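Local structure of metallo-beta-lactamase FIM-1 (Pseudomonas aeruginosa, 6V3Q) at residues 137-149 with 179-192. The protein probably hydrolyses the beta-lactam ring of antibiotics to a substituted beta-amino acid, as a zinc-dependent class B enzyme. Sequence-based numbering, arbitrary orientation.
Sequences VIFDPGPGHTRDN and DADLAHWKTAVLAV. With ZN (zinc ion), chain C.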
ATOM      1  N   VAL A 137      29.572  -1.101 -10.355  1.00 57.90           N
ATOM      2  CA  VAL A 137      30.011   0.269 -10.588  1.00 53.83           C
ATOM      3  C   VAL A 137      29.045   1.179  -9.847  1.00 52.12           C
ATOM      4  O   VAL A 137      27.848   1.217 -10.159  1.00 53.80           O
ATOM      5  CB  VAL A 137      30.074   0.616 -12.083  1.00 55.97           C
ATOM      6  CG1 VAL A 137      30.357   2.104 -12.263  1.00 48.34           C
ATOM      7  CG2 VAL A 137      31.152  -0.204 -12.774  1.00 50.80           C
ATOM      8  N   ILE A 138      29.552   1.880  -8.841  1.00 49.15           N
ATOM      9  CA  ILE A 138      28.759   2.842  -8.089  1.00 51.16           C
ATOM     10  C   ILE A 138      28.960   4.205  -8.735  1.00 53.25           C
ATOM     11  O   ILE A 138      30.093   4.688  -8.841  1.00 58.17           O
ATOM     12  CB  ILE A 138      29.155   2.858  -6.607  1.00 54.70           C
ATOM     13  CG1 ILE A 138      28.954   1.468  -5.991  1.00 53.90           C
ATOM     14  CG2 ILE A 138      28.339   3.898  -5.856  1.00 48.14           C
ATOM     15  CD1 ILE A 138      29.637   1.280  -4.660  1.00 58.05           C
ATOM     16  N   PHE A 139      27.865   4.820  -9.166  1.00 47.30           N
ATOM     17  CA  PHE A 139      27.897   6.028  -9.974  1.00 51.80           C
ATOM     18  C   PHE A 139      27.097   7.128  -9.291  1.00 52.45           C
ATOM     19  O   PHE A 139      26.019   6.877  -8.743  1.00 56.62           O
ATOM     20  CB  PHE A 139      27.335   5.744 -11.372  1.00 46.59           C
ATOM     21  CG  PHE A 139      27.333   6.934 -12.287  1.00 54.42           C
ATOM     22  CD1 PHE A 139      28.519   7.446 -12.785  1.00 54.97           C
ATOM     23  CD2 PHE A 139      26.142   7.531 -12.667  1.00 48.75           C
ATOM     24  CE1 PHE A 139      28.518   8.544 -13.634  1.00 55.16           C
ATOM     25  CE2 PHE A 139      26.135   8.627 -13.513  1.00 51.71           C
ATOM     26  CZ  PHE A 139      27.323   9.129 -13.998  1.00 53.48           C
ATOM     27  N   ASP A 140      27.636   8.348  -9.324  1.00 52.65           N
ATOM     28  CA  ASP A 140      26.996   9.511  -8.719  1.00 53.83           C
ATOM     29  C   ASP A 140      26.482  10.432  -9.816  1.00 57.74           C
ATOM     30  O   ASP A 140      27.277  11.144 -10.450  1.00 57.26           O
ATOM     31  CB  ASP A 140      27.981  10.254  -7.812  1.00 60.78           C
ATOM     32  CG  ASP A 140      27.370  11.490  -7.167  1.00 74.66           C
ATOM     33  OD1 ASP A 140      26.125  11.603  -7.125  1.00 79.34           O
ATOM     34  OD2 ASP A 140      28.136  12.360  -6.701  1.00 78.97           O
ATOM     35  N   PRO A 141      25.177  10.460 -10.085  1.00 55.42           N
ATOM     36  CA  PRO A 141      24.647  11.263 -11.192  1.00 50.26           C
ATOM     37  C   PRO A 141      24.225  12.676 -10.822  1.00 51.58           C
ATOM     38  O   PRO A 141      23.799  13.420 -11.712  1.00 57.10           O
ATOM     39  CB  PRO A 141      23.429  10.438 -11.622  1.00 48.99           C
ATOM     40  CG  PRO A 141      22.922   9.870 -10.339  1.00 51.13           C
ATOM     41  CD  PRO A 141      24.128   9.645  -9.448  1.00 52.46           C
ATOM     42  N   GLY A 142      24.318  13.058  -9.552  1.00 52.87           N
ATOM     43  CA  GLY A 142      23.881  14.363  -9.126  1.00 53.59           C
ATOM     44  C   GLY A 142      22.505  14.320  -8.497  1.00 52.74           C
ATOM     45  O   GLY A 142      21.846  13.276  -8.459  1.00 52.83           O
ATOM     46  N   PRO A 143      22.041  15.463  -7.994  1.00 57.34           N
ATOM     47  CA  PRO A 143      20.756  15.491  -7.287  1.00 59.25           C
ATOM     48  C   PRO A 143      19.598  15.103  -8.197  1.00 64.01           C
ATOM     49  O   PRO A 143      19.600  15.378  -9.399  1.00 68.95           O
ATOM     50  CB  PRO A 143      20.638  16.948  -6.823  1.00 62.39           C
ATOM     51  CG  PRO A 143      22.044  17.475  -6.839  1.00 59.16           C
ATOM     52  CD  PRO A 143      22.716  16.769  -7.976  1.00 55.52           C
ATOM     53  N   GLY A 144      18.603  14.449  -7.603  1.00 57.48           N
ATOM     54  CA  GLY A 144      17.400  14.046  -8.305  1.00 54.83           C
ATOM     55  C   GLY A 144      16.256  13.806  -7.344  1.00 55.39           C
ATOM     56  O   GLY A 144      15.622  14.761  -6.884  1.00 60.93           O
ATOM     57  N   HIS A 145      15.984  12.535  -7.031  1.00 53.39           N
ATOM     58  CA  HIS A 145      14.978  12.223  -6.020  1.00 54.34           C
ATOM     59  C   HIS A 145      15.366  12.815  -4.672  1.00 52.54           C
ATOM     60  O   HIS A 145      14.513  13.347  -3.946  1.00 55.57           O
ATOM     61  CB  HIS A 145      14.786  10.711  -5.917  1.00 52.70           C
ATOM     62  CG  HIS A 145      14.092  10.272  -4.665  1.00 56.73           C
ATOM     63  ND1 HIS A 145      12.732  10.397  -4.482  1.00 60.53           N
ATOM     64  CD2 HIS A 145      14.575   9.717  -3.529  1.00 56.57           C
ATOM     65  CE1 HIS A 145      12.406   9.933  -3.289  1.00 62.70           C
ATOM     66  NE2 HIS A 145      13.506   9.513  -2.691  1.00 62.07           N
ATOM     67  N   THR A 146      16.648  12.733  -4.320  1.00 51.33           N
ATOM     68  CA  THR A 146      17.221  13.470  -3.207  1.00 57.56           C
ATOM     69  C   THR A 146      18.528  14.095  -3.679  1.00 62.18           C
ATOM     70  O   THR A 146      19.008  13.825  -4.784  1.00 59.19           O
ATOM     71  CB  THR A 146      17.467  12.575  -1.986  1.00 62.71           C
ATOM     72  OG1 THR A 146      18.367  11.520  -2.338  1.00 64.92           O
ATOM     73  CG2 THR A 146      16.160  11.977  -1.477  1.00 64.07           C
ATOM     74  N   ARG A 147      19.107  14.941  -2.826  1.00 65.61           N
ATOM     75  CA  ARG A 147      20.381  15.568  -3.164  1.00 69.42           C
ATOM     76  C   ARG A 147      21.509  14.547  -3.219  1.00 69.14           C
ATOM     77  O   ARG A 147      22.502  14.754  -3.924  1.00 71.55           O
ATOM     78  CB  ARG A 147      20.716  16.662  -2.146  1.00 71.55           C
ATOM     79  CG  ARG A 147      21.635  17.749  -2.677  1.00 78.56           C
ATOM     80  CD  ARG A 147      22.375  18.494  -1.567  1.00 84.83           C
ATOM     81  NE  ARG A 147      21.526  18.829  -0.426  1.00 99.10           N
ATOM     82  CZ  ARG A 147      21.768  18.440   0.823  1.00105.46           C
ATOM     83  NH1 ARG A 147      22.843  17.713   1.096  1.00107.66           N
ATOM     84  NH2 ARG A 147      20.945  18.789   1.802  1.00108.43           N
ATOM     85  N   ASP A 148      21.367  13.433  -2.504  1.00 68.53           N
ATOM     86  CA  ASP A 148      22.466  12.508  -2.277  1.00 63.32           C
ATOM     87  C   ASP A 148      22.331  11.188  -3.021  1.00 63.27           C
ATOM     88  O   ASP A 148      23.187  10.315  -2.846  1.00 64.35           O
ATOM     89  CB  ASP A 148      22.601  12.218  -0.781  1.00 66.01           C
ATOM     90  CG  ASP A 148      21.334  11.629  -0.191  1.00 75.92           C
ATOM     91  OD1 ASP A 148      20.259  12.230  -0.381  1.00 80.32           O
ATOM     92  OD2 ASP A 148      21.408  10.560   0.447  1.00 79.13           O
ATOM     93  N   ASN A 149      21.294  11.009  -3.836  1.00 59.27           N
ATOM     94  CA  ASN A 149      21.043   9.701  -4.430  1.00 56.77           C
ATOM     95  C   ASN A 149      22.169   9.298  -5.376  1.00 58.42           C
ATOM     96  O   ASN A 149      22.699  10.120  -6.129  1.00 60.11           O
ATOM     97  CB  ASN A 149      19.698   9.670  -5.168  1.00 51.88           C
ATOM     98  CG  ASN A 149      19.535  10.795  -6.187  1.00 57.34           C
ATOM     99  OD1 ASN A 149      18.413  11.117  -6.577  1.00 59.94           O
ATOM    100  ND2 ASN A 149      20.640  11.386  -6.628  1.00 53.52           N
ATOM    101  N   ASP A 179      12.079  16.210  -0.825  1.00 86.73           N
ATOM    102  CA  ASP A 179      13.521  16.411  -0.781  1.00 84.43           C
ATOM    103  C   ASP A 179      14.158  16.432  -2.166  1.00 74.01           C
ATOM    104  O   ASP A 179      15.384  16.320  -2.274  1.00 73.97           O
ATOM    105  CB  ASP A 179      14.174  15.321   0.072  1.00 92.33           C
ATOM    106  CG  ASP A 179      13.421  15.064   1.366  1.00103.96           C
ATOM    107  OD1 ASP A 179      12.973  16.038   2.007  1.00110.07           O
ATOM    108  OD2 ASP A 179      13.271  13.881   1.742  1.00106.92           O
ATOM    109  N   ALA A 180      13.365  16.587  -3.219  1.00 68.53           N
ATOM    110  CA  ALA A 180      13.851  16.408  -4.578  1.00 65.22           C
ATOM    111  C   ALA A 180      14.456  17.690  -5.141  1.00 68.31           C
ATOM    112  O   ALA A 180      14.221  18.795  -4.646  1.00 71.26           O
ATOM    113  CB  ALA A 180      12.721  15.930  -5.491  1.00 63.26           C
ATOM    114  N   ASP A 181      15.254  17.516  -6.193  1.00 70.64           N
ATOM    115  CA  ASP A 181      15.799  18.606  -6.999  1.00 71.59           C
ATOM    116  C   ASP A 181      15.123  18.501  -8.365  1.00 67.36           C
ATOM    117  O   ASP A 181      15.590  17.786  -9.255  1.00 62.03           O
ATOM    118  CB  ASP A 181      17.326  18.519  -7.099  1.00 74.17           C
ATOM    119  CG  ASP A 181      17.955  19.766  -7.707  1.00 78.75           C
ATOM    120  OD1 ASP A 181      17.363  20.355  -8.637  1.00 80.78           O
ATOM    121  OD2 ASP A 181      19.048  20.161  -7.248  1.00 83.18           O
ATOM    122  N   LEU A 182      14.009  19.220  -8.520  1.00 63.56           N
ATOM    123  CA  LEU A 182      13.223  19.126  -9.746  1.00 64.12           C
ATOM    124  C   LEU A 182      13.988  19.655 -10.949  1.00 65.97           C
ATOM    125  O   LEU A 182      13.819  19.149 -12.065  1.00 70.91           O
ATOM    126  CB  LEU A 182      11.906  19.884  -9.584  1.00 65.20           C
ATOM    127  CG  LEU A 182      10.927  19.356  -8.535  1.00 68.88           C
ATOM    128  CD1 LEU A 182       9.650  20.185  -8.539  1.00 70.65           C
ATOM    129  CD2 LEU A 182      10.620  17.890  -8.782  1.00 64.19           C
ATOM    130  N   ALA A 183      14.836  20.665 -10.739  1.00 65.73           N
ATOM    131  CA  ALA A 183      15.574  21.260 -11.848  1.00 72.21           C
ATOM    132  C   ALA A 183      16.594  20.286 -12.430  1.00 63.51           C
ATOM    133  O   ALA A 183      16.820  20.270 -13.646  1.00 66.83           O
ATOM    134  CB  ALA A 183      16.262  22.542 -11.386  1.00 58.12           C
ATOM    135  N   HIS A 184      17.222  19.472 -11.583  1.00 57.80           N
ATOM    136  CA  HIS A 184      18.332  18.625 -12.005  1.00 57.17           C
ATOM    137  C   HIS A 184      17.946  17.162 -12.198  1.00 54.83           C
ATOM    138  O   HIS A 184      18.760  16.391 -12.715  1.00 51.10           O
ATOM    139  CB  HIS A 184      19.479  18.722 -10.986  1.00 62.11           C
ATOM    140  CG  HIS A 184      20.764  18.110 -11.453  1.00 67.96           C
ATOM    141  ND1 HIS A 184      21.209  16.882 -11.012  1.00 65.59           N
ATOM    142  CD2 HIS A 184      21.697  18.555 -12.327  1.00 68.37           C
ATOM    143  CE1 HIS A 184      22.362  16.599 -11.591  1.00 66.98           C
ATOM    144  NE2 HIS A 184      22.680  17.597 -12.395  1.00 69.78           N
ATOM    145  N   TRP A 185      16.727  16.768 -11.815  1.00 55.86           N
ATOM    146  CA  TRP A 185      16.368  15.351 -11.827  1.00 50.60           C
ATOM    147  C   TRP A 185      16.525  14.745 -13.218  1.00 55.28           C
ATOM    148  O   TRP A 185      17.059  13.640 -13.358  1.00 54.48           O
ATOM    149  CB  TRP A 185      14.939  15.166 -11.307  1.00 49.35           C
ATOM    150  CG  TRP A 185      14.591  13.746 -10.921  1.00 52.87           C
ATOM    151  CD1 TRP A 185      15.127  12.599 -11.429  1.00 44.59           C
ATOM    152  CD2 TRP A 185      13.633  13.333  -9.936  1.00 53.98           C
ATOM    153  NE1 TRP A 185      14.561  11.502 -10.832  1.00 47.14           N
ATOM    154  CE2 TRP A 185      13.642  11.924  -9.909  1.00 50.90           C
ATOM    155  CE3 TRP A 185      12.767  14.018  -9.078  1.00 56.43           C
ATOM    156  CZ2 TRP A 185      12.819  11.187  -9.061  1.00 55.97           C
ATOM    157  CZ3 TRP A 185      11.951  13.283  -8.232  1.00 57.21           C
ATOM    158  CH2 TRP A 185      11.983  11.884  -8.231  1.00 57.53           C
ATOM    159  N   LYS A 186      16.083  15.457 -14.260  1.00 54.59           N
ATOM    160  CA  LYS A 186      16.208  14.912 -15.610  1.00 53.07           C
ATOM    161  C   LYS A 186      17.670  14.743 -16.004  1.00 52.30           C
ATOM    162  O   LYS A 186      18.044  13.732 -16.611  1.00 51.98           O
ATOM    163  CB  LYS A 186      15.484  15.802 -16.621  1.00 58.36           C
ATOM    164  CG  LYS A 186      15.385  15.175 -18.010  1.00 61.67           C
ATOM    165  CD  LYS A 186      15.785  16.140 -19.118  1.00 64.68           C
ATOM    166  CE  LYS A 186      14.710  17.183 -19.371  1.00 68.66           C
ATOM    167  NZ  LYS A 186      15.009  17.989 -20.586  1.00 72.83           N
ATOM    168  N   THR A 187      18.514  15.720 -15.658  1.00 53.62           N
ATOM    169  CA  THR A 187      19.936  15.627 -15.974  1.00 51.81           C
ATOM    170  C   THR A 187      20.564  14.394 -15.335  1.00 54.23           C
ATOM    171  O   THR A 187      21.392  13.716 -15.957  1.00 52.70           O
ATOM    172  CB  THR A 187      20.654  16.899 -15.518  1.00 51.24           C
ATOM    173  OG1 THR A 187      20.120  18.024 -16.225  1.00 61.25           O
ATOM    174  CG2 THR A 187      22.149  16.802 -15.784  1.00 46.43           C
ATOM    175  N   ALA A 188      20.164  14.074 -14.102  1.00 54.98           N
ATOM    176  CA  ALA A 188      20.723  12.911 -13.422  1.00 51.36           C
ATOM    177  C   ALA A 188      20.272  11.615 -14.085  1.00 51.14           C
ATOM    178  O   ALA A 188      21.069  10.684 -14.244  1.00 50.87           O
ATOM    179  CB  ALA A 188      20.335  12.926 -11.944  1.00 51.79           C
ATOM    180  N   VAL A 189      18.998  11.537 -14.476  1.00 51.01           N
ATOM    181  CA  VAL A 189      18.494  10.339 -15.143  1.00 50.83           C
ATOM    182  C   VAL A 189      19.239  10.111 -16.454  1.00 56.69           C
ATOM    183  O   VAL A 189      19.695   9.000 -16.745  1.00 59.23           O
ATOM    184  CB  VAL A 189      16.977  10.449 -15.369  1.00 55.19           C
ATOM    185  CG1 VAL A 189      16.472   9.255 -16.169  1.00 59.02           C
ATOM    186  CG2 VAL A 189      16.255  10.550 -14.041  1.00 62.68           C
ATOM    187  N   LEU A 190      19.391  11.172 -17.252  1.00 50.57           N
ATOM    188  CA  LEU A 190      20.089  11.051 -18.528  1.00 51.33           C
ATOM    189  C   LEU A 190      21.567  10.731 -18.336  1.00 52.31           C
ATOM    190  O   LEU A 190      22.178  10.087 -19.199  1.00 59.44           O
ATOM    191  CB  LEU A 190      19.928  12.336 -19.341  1.00 46.44           C
ATOM    192  CG  LEU A 190      18.500  12.679 -19.772  1.00 51.62           C
ATOM    193  CD1 LEU A 190      18.487  13.888 -20.696  1.00 53.35           C
ATOM    194  CD2 LEU A 190      17.835  11.473 -20.435  1.00 45.54           C
ATOM    195  N   ALA A 191      22.159  11.177 -17.227  1.00 45.99           N
ATOM    196  CA  ALA A 191      23.553  10.845 -16.955  1.00 50.63           C
ATOM    197  C   ALA A 191      23.718   9.358 -16.671  1.00 51.91           C
ATOM    198  O   ALA A 191      24.731   8.758 -17.049  1.00 55.29           O
ATOM    199  CB  ALA A 191      24.075  11.678 -15.783  1.00 41.94           C
ATOM    200  N   VAL A 192      22.737   8.748 -16.001  1.00 44.73           N
ATOM    201  CA  VAL A 192      22.787   7.312 -15.755  1.00 46.76           C
ATOM    202  C   VAL A 192      22.628   6.549 -17.061  1.00 51.08           C
ATOM    203  O   VAL A 192      23.366   5.596 -17.336  1.00 53.14           O
ATOM    204  CB  VAL A 192      21.710   6.906 -14.732  1.00 41.74           C
ATOM    205  CG1 VAL A 192      21.690   5.394 -14.541  1.00 40.50           C
ATOM    206  CG2 VAL A 192      21.932   7.622 -13.407  1.00 40.44           C
TER
HETATM  207 ZN    ZN C 300      13.735   8.166  -0.890  1.00 75.02          ZN
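Trp185 lies flat under the backbone of Gly144 and His145. The CA of His145 stands 3.8 Å from the centroid of the Trp185 six-membered ring, almost on the ring normal, and the CA of Gly144 sits over the five-membered ring. Both are CH-pi contacts. The indole is also held at its rim, where NE1 donates to the carbonyl of Leu165. CG of His145 is anti to the backbone N (chi1 163°), which carries the imidazole past the indole to the metal; the two ring planes are inclined at 67°, and Trp185 CH2 lies near the edge of the imidazole. NE2 of His145 binds the zinc ion at 2.3 Å.

His184 meets the loop with its ring edge. Its ND1 donates to Pro143 O at 2.7 Å, nearly straight, in the ring plane and on a carbonyl lone pair. Thr187 CB sits over the rim of one face of this ring. A second bond runs from Asp181 N to Gly144 O (2.9 Å). Asp181 OD1 in turn accepts from His184 N, three residues on, which makes an Asx motif. Farther along the helix, the Pro141 ring lies alongside Val192, with Pro141 CB 3.7 Å from Val192 CG2. Ala188 CB faces the carbonyls of Pro141 and Pro143.

His81 and His83 bind the same zinc ion, and Asp179 hydrogen-bonds His83. The arrangement is that of the metallo-beta-lactamase fold: the loop after strand 137-139 supplies His145, one of three histidines on the zinc ion, and helix 185-195 packs behind this loop.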